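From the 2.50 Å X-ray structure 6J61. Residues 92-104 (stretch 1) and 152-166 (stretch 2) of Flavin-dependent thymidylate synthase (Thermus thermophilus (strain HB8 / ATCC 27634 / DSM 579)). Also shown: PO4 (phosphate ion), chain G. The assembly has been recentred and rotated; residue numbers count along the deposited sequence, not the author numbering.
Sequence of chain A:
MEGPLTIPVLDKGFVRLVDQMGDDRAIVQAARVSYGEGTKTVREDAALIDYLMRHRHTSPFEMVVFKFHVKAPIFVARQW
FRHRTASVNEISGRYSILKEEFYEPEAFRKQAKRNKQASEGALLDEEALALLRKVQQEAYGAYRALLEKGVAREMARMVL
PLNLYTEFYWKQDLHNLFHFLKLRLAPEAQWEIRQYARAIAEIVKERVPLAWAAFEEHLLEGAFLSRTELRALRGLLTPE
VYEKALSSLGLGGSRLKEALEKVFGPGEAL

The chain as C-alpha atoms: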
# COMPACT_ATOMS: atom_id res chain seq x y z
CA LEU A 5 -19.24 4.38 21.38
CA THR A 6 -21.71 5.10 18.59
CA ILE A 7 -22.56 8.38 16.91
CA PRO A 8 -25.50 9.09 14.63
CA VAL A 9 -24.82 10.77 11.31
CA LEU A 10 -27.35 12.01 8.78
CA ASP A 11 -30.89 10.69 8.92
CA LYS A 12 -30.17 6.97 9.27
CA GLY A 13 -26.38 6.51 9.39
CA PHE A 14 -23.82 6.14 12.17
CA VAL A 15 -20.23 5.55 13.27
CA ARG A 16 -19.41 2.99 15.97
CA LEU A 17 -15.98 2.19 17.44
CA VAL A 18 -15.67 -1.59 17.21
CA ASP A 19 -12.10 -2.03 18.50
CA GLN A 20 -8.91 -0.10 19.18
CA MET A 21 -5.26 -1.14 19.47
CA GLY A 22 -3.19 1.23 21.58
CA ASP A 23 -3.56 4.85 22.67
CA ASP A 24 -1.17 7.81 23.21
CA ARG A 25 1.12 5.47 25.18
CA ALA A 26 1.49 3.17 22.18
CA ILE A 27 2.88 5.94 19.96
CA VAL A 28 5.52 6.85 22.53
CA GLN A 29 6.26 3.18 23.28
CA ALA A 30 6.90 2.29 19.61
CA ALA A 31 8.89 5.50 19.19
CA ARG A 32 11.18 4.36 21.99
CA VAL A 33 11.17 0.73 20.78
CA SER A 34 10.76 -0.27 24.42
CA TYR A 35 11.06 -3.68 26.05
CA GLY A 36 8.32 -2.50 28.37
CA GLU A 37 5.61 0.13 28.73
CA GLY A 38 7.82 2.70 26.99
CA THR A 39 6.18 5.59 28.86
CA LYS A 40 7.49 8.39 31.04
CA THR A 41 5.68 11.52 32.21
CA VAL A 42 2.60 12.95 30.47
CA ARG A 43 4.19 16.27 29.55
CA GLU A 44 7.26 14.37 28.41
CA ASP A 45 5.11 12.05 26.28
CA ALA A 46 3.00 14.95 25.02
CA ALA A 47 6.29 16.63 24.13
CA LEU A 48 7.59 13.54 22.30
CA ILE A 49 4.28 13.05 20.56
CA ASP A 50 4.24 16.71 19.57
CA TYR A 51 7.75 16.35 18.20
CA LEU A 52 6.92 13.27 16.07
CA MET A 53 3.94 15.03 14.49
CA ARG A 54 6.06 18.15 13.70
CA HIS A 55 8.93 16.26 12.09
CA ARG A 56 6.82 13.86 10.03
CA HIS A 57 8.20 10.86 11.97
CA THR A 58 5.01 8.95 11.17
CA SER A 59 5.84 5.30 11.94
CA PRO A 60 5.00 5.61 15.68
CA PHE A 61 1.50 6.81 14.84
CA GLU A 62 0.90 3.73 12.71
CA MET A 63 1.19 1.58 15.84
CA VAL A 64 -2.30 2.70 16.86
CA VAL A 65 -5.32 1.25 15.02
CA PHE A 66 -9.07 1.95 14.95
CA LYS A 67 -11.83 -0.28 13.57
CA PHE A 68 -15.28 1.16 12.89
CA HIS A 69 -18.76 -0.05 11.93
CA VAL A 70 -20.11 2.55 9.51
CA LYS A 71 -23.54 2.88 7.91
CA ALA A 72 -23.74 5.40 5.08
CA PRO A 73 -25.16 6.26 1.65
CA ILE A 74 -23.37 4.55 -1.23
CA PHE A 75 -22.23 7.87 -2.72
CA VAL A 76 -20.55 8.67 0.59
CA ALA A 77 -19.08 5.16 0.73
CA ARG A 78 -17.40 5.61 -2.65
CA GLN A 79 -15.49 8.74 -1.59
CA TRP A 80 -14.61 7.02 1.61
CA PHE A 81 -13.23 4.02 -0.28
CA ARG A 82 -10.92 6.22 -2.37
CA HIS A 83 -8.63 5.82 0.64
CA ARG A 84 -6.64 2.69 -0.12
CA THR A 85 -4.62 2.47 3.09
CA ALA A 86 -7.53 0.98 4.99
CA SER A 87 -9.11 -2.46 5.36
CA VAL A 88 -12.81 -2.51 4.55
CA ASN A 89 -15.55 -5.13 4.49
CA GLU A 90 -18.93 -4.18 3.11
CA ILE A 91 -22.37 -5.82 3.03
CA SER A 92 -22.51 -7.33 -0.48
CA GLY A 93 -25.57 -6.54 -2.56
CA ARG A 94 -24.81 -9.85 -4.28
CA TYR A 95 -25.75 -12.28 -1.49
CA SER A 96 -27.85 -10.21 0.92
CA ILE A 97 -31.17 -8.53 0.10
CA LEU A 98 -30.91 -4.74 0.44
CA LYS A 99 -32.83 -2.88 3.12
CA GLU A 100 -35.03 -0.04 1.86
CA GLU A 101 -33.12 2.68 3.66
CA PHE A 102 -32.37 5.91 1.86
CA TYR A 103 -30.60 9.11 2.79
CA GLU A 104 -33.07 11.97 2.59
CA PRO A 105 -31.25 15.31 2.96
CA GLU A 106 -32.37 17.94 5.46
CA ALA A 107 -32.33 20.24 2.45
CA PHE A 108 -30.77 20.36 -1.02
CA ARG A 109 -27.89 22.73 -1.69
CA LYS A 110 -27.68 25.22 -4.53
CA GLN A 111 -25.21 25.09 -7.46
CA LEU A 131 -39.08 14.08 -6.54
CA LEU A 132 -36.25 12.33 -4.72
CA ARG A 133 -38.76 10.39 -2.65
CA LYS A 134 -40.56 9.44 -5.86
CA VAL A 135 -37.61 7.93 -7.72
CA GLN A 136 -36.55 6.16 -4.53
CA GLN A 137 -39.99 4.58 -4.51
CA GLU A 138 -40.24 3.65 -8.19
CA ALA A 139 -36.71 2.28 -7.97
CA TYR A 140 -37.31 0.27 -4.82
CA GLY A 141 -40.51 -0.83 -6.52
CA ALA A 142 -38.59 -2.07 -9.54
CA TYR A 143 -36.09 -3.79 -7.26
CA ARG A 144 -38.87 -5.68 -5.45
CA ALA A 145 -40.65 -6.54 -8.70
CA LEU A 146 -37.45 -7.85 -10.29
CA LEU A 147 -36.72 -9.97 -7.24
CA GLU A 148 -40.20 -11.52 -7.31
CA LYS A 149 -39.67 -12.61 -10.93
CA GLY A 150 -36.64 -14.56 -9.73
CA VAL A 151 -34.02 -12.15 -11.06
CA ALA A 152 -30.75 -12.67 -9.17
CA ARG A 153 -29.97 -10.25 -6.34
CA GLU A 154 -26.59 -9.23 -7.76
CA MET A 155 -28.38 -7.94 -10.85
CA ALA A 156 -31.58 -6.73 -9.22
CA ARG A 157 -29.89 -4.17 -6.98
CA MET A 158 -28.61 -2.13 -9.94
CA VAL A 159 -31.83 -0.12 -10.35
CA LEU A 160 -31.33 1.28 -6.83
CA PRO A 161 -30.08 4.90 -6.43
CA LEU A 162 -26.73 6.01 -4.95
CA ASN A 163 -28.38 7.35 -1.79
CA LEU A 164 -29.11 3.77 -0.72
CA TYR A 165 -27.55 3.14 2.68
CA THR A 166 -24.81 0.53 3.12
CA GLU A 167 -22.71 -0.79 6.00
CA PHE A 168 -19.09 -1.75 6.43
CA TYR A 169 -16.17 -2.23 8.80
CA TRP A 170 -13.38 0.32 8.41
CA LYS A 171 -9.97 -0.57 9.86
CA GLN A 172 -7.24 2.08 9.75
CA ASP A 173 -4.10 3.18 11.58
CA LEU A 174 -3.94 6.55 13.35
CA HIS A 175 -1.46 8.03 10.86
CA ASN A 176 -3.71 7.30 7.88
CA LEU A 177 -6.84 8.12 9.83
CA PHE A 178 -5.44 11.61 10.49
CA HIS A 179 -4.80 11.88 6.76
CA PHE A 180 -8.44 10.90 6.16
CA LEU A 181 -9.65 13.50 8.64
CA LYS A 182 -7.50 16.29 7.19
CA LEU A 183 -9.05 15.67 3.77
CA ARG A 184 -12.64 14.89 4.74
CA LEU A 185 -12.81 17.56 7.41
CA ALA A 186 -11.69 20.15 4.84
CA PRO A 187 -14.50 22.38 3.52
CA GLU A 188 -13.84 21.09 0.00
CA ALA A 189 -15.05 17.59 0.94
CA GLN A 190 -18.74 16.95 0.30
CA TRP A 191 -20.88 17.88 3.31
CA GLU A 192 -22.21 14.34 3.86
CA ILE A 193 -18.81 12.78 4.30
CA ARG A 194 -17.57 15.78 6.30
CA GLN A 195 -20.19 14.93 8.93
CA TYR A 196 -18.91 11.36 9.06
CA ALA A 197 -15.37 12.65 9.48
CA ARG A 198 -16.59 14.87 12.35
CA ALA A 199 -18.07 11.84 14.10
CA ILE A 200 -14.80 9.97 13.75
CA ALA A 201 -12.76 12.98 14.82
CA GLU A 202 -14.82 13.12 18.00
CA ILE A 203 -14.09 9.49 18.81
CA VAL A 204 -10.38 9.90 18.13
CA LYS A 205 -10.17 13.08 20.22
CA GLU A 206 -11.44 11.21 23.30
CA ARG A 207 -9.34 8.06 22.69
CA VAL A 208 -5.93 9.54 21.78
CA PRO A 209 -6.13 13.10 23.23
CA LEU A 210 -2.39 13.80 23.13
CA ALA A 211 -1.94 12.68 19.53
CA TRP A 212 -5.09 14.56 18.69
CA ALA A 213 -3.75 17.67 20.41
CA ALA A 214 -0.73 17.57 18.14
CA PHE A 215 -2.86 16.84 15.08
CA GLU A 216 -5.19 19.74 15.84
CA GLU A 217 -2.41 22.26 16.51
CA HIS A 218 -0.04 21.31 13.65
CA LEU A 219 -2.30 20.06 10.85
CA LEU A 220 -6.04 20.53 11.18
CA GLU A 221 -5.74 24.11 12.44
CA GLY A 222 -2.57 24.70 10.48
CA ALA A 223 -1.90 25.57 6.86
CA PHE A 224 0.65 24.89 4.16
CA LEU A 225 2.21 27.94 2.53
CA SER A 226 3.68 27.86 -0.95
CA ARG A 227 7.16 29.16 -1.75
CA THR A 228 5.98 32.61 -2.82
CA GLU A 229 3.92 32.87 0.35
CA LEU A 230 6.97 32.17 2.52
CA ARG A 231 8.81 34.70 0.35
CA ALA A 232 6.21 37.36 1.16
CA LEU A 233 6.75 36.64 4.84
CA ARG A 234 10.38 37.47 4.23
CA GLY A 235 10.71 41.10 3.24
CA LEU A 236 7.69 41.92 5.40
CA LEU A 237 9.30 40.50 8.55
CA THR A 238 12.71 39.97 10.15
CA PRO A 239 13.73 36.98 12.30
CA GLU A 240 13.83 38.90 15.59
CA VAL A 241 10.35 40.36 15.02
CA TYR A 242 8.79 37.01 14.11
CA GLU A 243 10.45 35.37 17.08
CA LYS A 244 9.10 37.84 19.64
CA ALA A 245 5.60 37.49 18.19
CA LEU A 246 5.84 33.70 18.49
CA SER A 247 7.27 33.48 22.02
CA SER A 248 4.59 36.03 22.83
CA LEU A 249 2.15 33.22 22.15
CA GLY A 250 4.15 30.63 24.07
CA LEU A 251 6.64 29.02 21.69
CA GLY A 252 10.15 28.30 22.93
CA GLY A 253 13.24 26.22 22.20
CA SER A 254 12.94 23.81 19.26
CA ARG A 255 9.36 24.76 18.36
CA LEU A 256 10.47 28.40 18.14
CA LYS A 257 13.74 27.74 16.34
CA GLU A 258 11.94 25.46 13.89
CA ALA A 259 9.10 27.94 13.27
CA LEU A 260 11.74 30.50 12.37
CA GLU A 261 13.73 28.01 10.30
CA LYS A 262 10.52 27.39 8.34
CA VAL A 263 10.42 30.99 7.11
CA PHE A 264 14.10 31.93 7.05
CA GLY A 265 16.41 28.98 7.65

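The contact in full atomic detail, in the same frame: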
# COMPACT_ATOMS: atom_id res chain seq x y z
N SER A 92 -22.36 -7.12 0.96
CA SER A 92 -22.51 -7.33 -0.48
C SER A 92 -23.94 -7.41 -1.01
O SER A 92 -24.73 -8.25 -0.59
CB SER A 92 -21.78 -8.60 -0.93
OG SER A 92 -22.19 -8.96 -2.24
N GLY A 93 -24.25 -6.54 -1.97
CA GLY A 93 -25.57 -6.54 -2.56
C GLY A 93 -25.75 -7.76 -3.45
O GLY A 93 -26.77 -7.91 -4.11
N ARG A 94 -24.75 -8.64 -3.46
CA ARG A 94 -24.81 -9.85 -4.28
C ARG A 94 -25.51 -11.00 -3.57
O ARG A 94 -26.33 -11.69 -4.17
CB ARG A 94 -23.40 -10.29 -4.67
CG ARG A 94 -22.65 -9.32 -5.55
CD ARG A 94 -21.40 -9.97 -6.09
NE ARG A 94 -21.72 -11.10 -6.97
CZ ARG A 94 -20.84 -12.01 -7.36
NH1 ARG A 94 -19.58 -11.94 -6.95
NH2 ARG A 94 -21.22 -13.00 -8.16
N TYR A 95 -25.17 -11.20 -2.30
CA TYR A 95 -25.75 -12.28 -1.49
C TYR A 95 -26.98 -11.82 -0.71
O TYR A 95 -28.06 -12.39 -0.82
CB TYR A 95 -24.71 -12.81 -0.49
CG TYR A 95 -23.39 -13.21 -1.12
CD1 TYR A 95 -22.54 -12.26 -1.68
CD2 TYR A 95 -22.99 -14.55 -1.15
CE1 TYR A 95 -21.31 -12.62 -2.25
CE2 TYR A 95 -21.77 -14.93 -1.72
CZ TYR A 95 -20.94 -13.96 -2.27
OH TYR A 95 -19.73 -14.34 -2.83
N SER A 96 -26.79 -10.77 0.09
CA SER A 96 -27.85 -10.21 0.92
C SER A 96 -28.88 -9.36 0.15
O SER A 96 -28.58 -8.76 -0.89
CB SER A 96 -27.24 -9.36 2.04
OG SER A 96 -26.37 -10.13 2.85
N ILE A 97 -30.10 -9.33 0.68
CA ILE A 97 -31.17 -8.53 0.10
C ILE A 97 -30.96 -7.14 0.72
O ILE A 97 -30.65 -7.04 1.91
CB ILE A 97 -32.57 -9.07 0.48
CG1 ILE A 97 -32.80 -10.44 -0.16
CG2 ILE A 97 -33.66 -8.10 0.01
CD1 ILE A 97 -34.18 -11.01 0.10
N LEU A 98 -31.12 -6.09 -0.07
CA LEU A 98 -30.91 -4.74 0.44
C LEU A 98 -32.11 -4.09 1.12
O LEU A 98 -33.24 -4.08 0.60
CB LEU A 98 -30.37 -3.85 -0.69
CG LEU A 98 -29.10 -4.43 -1.32
CD1 LEU A 98 -28.65 -3.54 -2.46
CD2 LEU A 98 -28.01 -4.57 -0.27
N LYS A 99 -31.84 -3.54 2.30
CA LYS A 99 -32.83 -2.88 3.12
C LYS A 99 -33.25 -1.59 2.44
O LYS A 99 -32.43 -0.90 1.85
CB LYS A 99 -32.21 -2.60 4.49
CG LYS A 99 -33.19 -2.39 5.62
CD LYS A 99 -32.46 -2.41 6.97
CE LYS A 99 -31.83 -3.78 7.24
NZ LYS A 99 -31.14 -3.84 8.56
N GLU A 100 -34.54 -1.26 2.50
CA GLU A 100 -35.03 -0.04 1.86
C GLU A 100 -34.75 1.21 2.69
O GLU A 100 -35.68 1.90 3.13
CB GLU A 100 -36.53 -0.13 1.60
CG GLU A 100 -37.03 1.05 0.78
CD GLU A 100 -38.52 1.16 0.74
OE1 GLU A 100 -39.18 0.21 0.27
OE2 GLU A 100 -39.05 2.20 1.20
N GLU A 101 -33.48 1.51 2.90
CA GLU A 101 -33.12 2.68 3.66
C GLU A 101 -32.41 3.67 2.76
O GLU A 101 -31.41 3.35 2.12
CB GLU A 101 -32.23 2.29 4.84
CG GLU A 101 -32.99 1.57 5.94
CD GLU A 101 -32.07 1.04 7.03
OE1 GLU A 101 -32.58 0.64 8.09
OE2 GLU A 101 -30.84 1.01 6.82
N PHE A 102 -32.95 4.88 2.69
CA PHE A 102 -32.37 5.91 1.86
C PHE A 102 -32.05 7.18 2.63
O PHE A 102 -32.73 7.53 3.59
CB PHE A 102 -33.30 6.26 0.71
CG PHE A 102 -33.57 5.12 -0.21
CD1 PHE A 102 -34.51 4.15 0.14
CD2 PHE A 102 -32.90 5.00 -1.41
CE1 PHE A 102 -34.77 3.08 -0.71
CE2 PHE A 102 -33.15 3.94 -2.27
CZ PHE A 102 -34.09 2.97 -1.92
N TYR A 103 -31.01 7.86 2.18
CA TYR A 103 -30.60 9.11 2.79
C TYR A 103 -31.41 10.27 2.22
O TYR A 103 -31.27 10.62 1.05
CB TYR A 103 -29.12 9.37 2.52
CG TYR A 103 -28.75 10.82 2.63
CD1 TYR A 103 -28.91 11.51 3.84
CD2 TYR A 103 -28.24 11.51 1.54
CE1 TYR A 103 -28.57 12.85 3.96
CE2 TYR A 103 -27.90 12.86 1.64
CZ TYR A 103 -28.06 13.52 2.85
OH TYR A 103 -27.69 14.85 2.98
N GLU A 104 -32.27 10.85 3.05
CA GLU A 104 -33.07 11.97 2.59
C GLU A 104 -32.48 13.21 3.25
O GLU A 104 -32.56 13.39 4.46
CB GLU A 104 -34.54 11.75 2.95
CG GLU A 104 -35.13 10.52 2.26
CD GLU A 104 -36.65 10.40 2.43
OE1 GLU A 104 -37.37 11.37 2.10
OE2 GLU A 104 -37.12 9.33 2.87
N ALA A 152 -31.79 -12.57 -10.20
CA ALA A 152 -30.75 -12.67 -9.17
C ALA A 152 -30.48 -11.33 -8.47
O ALA A 152 -30.48 -10.26 -9.09
CB ALA A 152 -29.47 -13.21 -9.78
N ARG A 153 -30.24 -11.42 -7.16
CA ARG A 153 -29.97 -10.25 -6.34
C ARG A 153 -28.89 -9.36 -6.97
O ARG A 153 -29.12 -8.18 -7.25
CB ARG A 153 -29.50 -10.67 -4.95
CG ARG A 153 -30.41 -11.64 -4.23
CD ARG A 153 -30.24 -11.49 -2.71
NE ARG A 153 -30.64 -12.68 -1.96
CZ ARG A 153 -31.82 -13.29 -2.08
NH1 ARG A 153 -32.73 -12.84 -2.93
NH2 ARG A 153 -32.08 -14.37 -1.35
N GLU A 154 -27.72 -9.94 -7.18
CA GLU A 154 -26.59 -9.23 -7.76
C GLU A 154 -26.97 -8.31 -8.92
O GLU A 154 -26.37 -7.26 -9.12
CB GLU A 154 -25.54 -10.22 -8.23
CG GLU A 154 -26.04 -11.23 -9.25
CD GLU A 154 -24.91 -11.90 -9.99
OE1 GLU A 154 -23.96 -12.38 -9.32
OE2 GLU A 154 -24.96 -11.96 -11.23
N MET A 155 -27.95 -8.73 -9.71
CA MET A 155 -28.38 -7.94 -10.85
C MET A 155 -29.51 -7.00 -10.47
O MET A 155 -29.55 -5.85 -10.91
CB MET A 155 -28.86 -8.83 -12.00
CG MET A 155 -27.77 -9.36 -12.91
SD MET A 155 -28.49 -10.01 -14.43
CE MET A 155 -28.67 -8.48 -15.37
N ALA A 156 -30.42 -7.50 -9.65
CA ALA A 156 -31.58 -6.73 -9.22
C ALA A 156 -31.23 -5.38 -8.59
O ALA A 156 -31.81 -4.35 -8.95
CB ALA A 156 -32.41 -7.55 -8.26
N ARG A 157 -30.28 -5.39 -7.67
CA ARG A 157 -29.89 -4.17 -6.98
C ARG A 157 -29.29 -3.04 -7.82
O ARG A 157 -28.93 -2.01 -7.26
CB ARG A 157 -28.93 -4.52 -5.83
CG ARG A 157 -27.65 -5.25 -6.26
CD ARG A 157 -26.64 -4.33 -6.95
NE ARG A 157 -25.47 -5.09 -7.39
CZ ARG A 157 -24.50 -5.51 -6.59
NH1 ARG A 157 -24.53 -5.21 -5.29
NH2 ARG A 157 -23.51 -6.25 -7.07
N MET A 158 -29.20 -3.19 -9.13
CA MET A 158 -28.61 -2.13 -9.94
C MET A 158 -29.54 -0.93 -10.17
O MET A 158 -29.07 0.19 -10.38
CB MET A 158 -28.13 -2.65 -11.30
CG MET A 158 -29.23 -2.94 -12.31
SD MET A 158 -28.53 -3.46 -13.90
CE MET A 158 -27.97 -5.06 -13.48
N VAL A 159 -30.85 -1.18 -10.15
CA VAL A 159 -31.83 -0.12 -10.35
C VAL A 159 -31.96 0.81 -9.14
O VAL A 159 -32.66 1.82 -9.21
CB VAL A 159 -33.23 -0.69 -10.66
CG1 VAL A 159 -33.27 -1.22 -12.06
CG2 VAL A 159 -33.54 -1.81 -9.68
N LEU A 160 -31.28 0.47 -8.05
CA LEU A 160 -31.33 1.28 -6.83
C LEU A 160 -30.38 2.48 -6.89
O LEU A 160 -29.24 2.37 -7.34
CB LEU A 160 -31.01 0.41 -5.62
CG LEU A 160 -31.96 -0.78 -5.45
CD1 LEU A 160 -31.42 -1.71 -4.37
CD2 LEU A 160 -33.37 -0.28 -5.09
N PRO A 161 -30.86 3.66 -6.44
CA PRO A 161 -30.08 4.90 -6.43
C PRO A 161 -28.87 4.91 -5.49
O PRO A 161 -28.76 4.08 -4.58
CB PRO A 161 -31.13 5.95 -6.05
CG PRO A 161 -32.01 5.19 -5.13
CD PRO A 161 -32.19 3.88 -5.86
N LEU A 162 -27.96 5.86 -5.73
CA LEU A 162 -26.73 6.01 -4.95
C LEU A 162 -26.93 6.44 -3.50
O LEU A 162 -26.01 6.34 -2.69
CB LEU A 162 -25.79 7.00 -5.66
CG LEU A 162 -25.26 6.57 -7.04
CD1 LEU A 162 -24.49 7.69 -7.71
CD2 LEU A 162 -24.39 5.36 -6.88
N ASN A 163 -28.12 6.93 -3.16
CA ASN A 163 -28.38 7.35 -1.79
C ASN A 163 -28.78 6.17 -0.89
O ASN A 163 -29.08 6.35 0.29
CB ASN A 163 -29.47 8.42 -1.75
CG ASN A 163 -30.82 7.90 -2.21
OD1 ASN A 163 -30.91 6.93 -2.97
ND2 ASN A 163 -31.87 8.55 -1.76
N LEU A 164 -28.78 4.98 -1.47
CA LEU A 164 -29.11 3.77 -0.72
C LEU A 164 -28.08 3.67 0.40
O LEU A 164 -26.91 3.96 0.18
CB LEU A 164 -29.00 2.54 -1.62
CG LEU A 164 -29.42 1.24 -0.93
CD1 LEU A 164 -30.95 1.17 -0.96
CD2 LEU A 164 -28.82 0.02 -1.59
N TYR A 165 -28.50 3.28 1.59
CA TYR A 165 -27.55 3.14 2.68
C TYR A 165 -26.80 1.83 2.53
O TYR A 165 -27.27 0.91 1.86
CB TYR A 165 -28.27 3.17 4.02
CG TYR A 165 -28.34 4.55 4.64
CD1 TYR A 165 -27.27 5.05 5.38
CD2 TYR A 165 -29.46 5.36 4.45
CE1 TYR A 165 -27.31 6.33 5.91
CE2 TYR A 165 -29.52 6.65 4.98
CZ TYR A 165 -28.43 7.13 5.71
OH TYR A 165 -28.46 8.40 6.22
N THR A 166 -25.63 1.74 3.16
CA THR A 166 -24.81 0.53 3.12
C THR A 166 -23.96 0.50 4.38
O THR A 166 -23.70 1.53 4.99
CB THR A 166 -23.91 0.51 1.87
OG1 THR A 166 -23.08 -0.66 1.90
CG2 THR A 166 -23.03 1.75 1.82
P PO4 G . -20.96 -5.88 -4.21
O1 PO4 G . -22.01 -5.12 -3.46
O2 PO4 G . -19.80 -4.99 -4.46
O3 PO4 G . -20.53 -7.06 -3.41
O4 PO4 G . -21.52 -6.34 -5.50

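The contact between residues 92-104 and 152-166 buries 933 Å², both sides summed, and three residues, Phe102, Arg153 and Tyr165, cover the most surface. Phe102 lies where the two backbones come together in a single beta bridge with Leu164. The bridge is made by the residues on either side of it in sequence: Tyr165 N donates to Glu101 O at 3.0 Å, and Tyr103 N donates to Asn163 O at 3.1 Å, both with angles of 160°. With the backbones so held, the Phe102 ring packs against the turn from Pro161 to Leu164. Leu164 CD1 sits over one face, 4.1 Å from the Phe102 ring centroid, in a CH-pi contact, while Pro161 CG approaches Phe102 CE2 at the ring edge at 3.3 Å.

Tyr165 points its CA-to-CB bond toward stretch 1, and its ring lies along the backbone there, with Tyr165 CE2 3.5 Å from Phe102 C and 3.7 Å from Tyr103 CB. Between this bridge and the helix, Leu98 packs against apolar side chains of stretch 2; its CD1 lies 3.7 Å from Leu164 CD2 and 3.8 Å from Leu160 CD1.

Arg153, in the first turn of the helix, reaches the other end of stretch 1. Its NE makes a weak hydrogen bond to Tyr95 O at 2.8 Å, the angle being only 129°, and Ile97 CG1 covers one face of the guanidinium, 3.6 Å from Arg153 CZ. Nearby, Arg94 NH2 forms a salt bridge with Glu154 OE1 at 3.0 Å, meeting it near the guanidinium plane. Arg157 reaches Gly93, whose O lies over one face of its guanidinium and whose CA is 3.2 Å from Arg157 NH1; a CB on Gly93 would clash with that nitrogen. A phosphate ion joins the two stretches here, accepting hydrogen bonds at O1 from Gly93 N (3.0 Å) and Arg157 NH1 (3.1 Å).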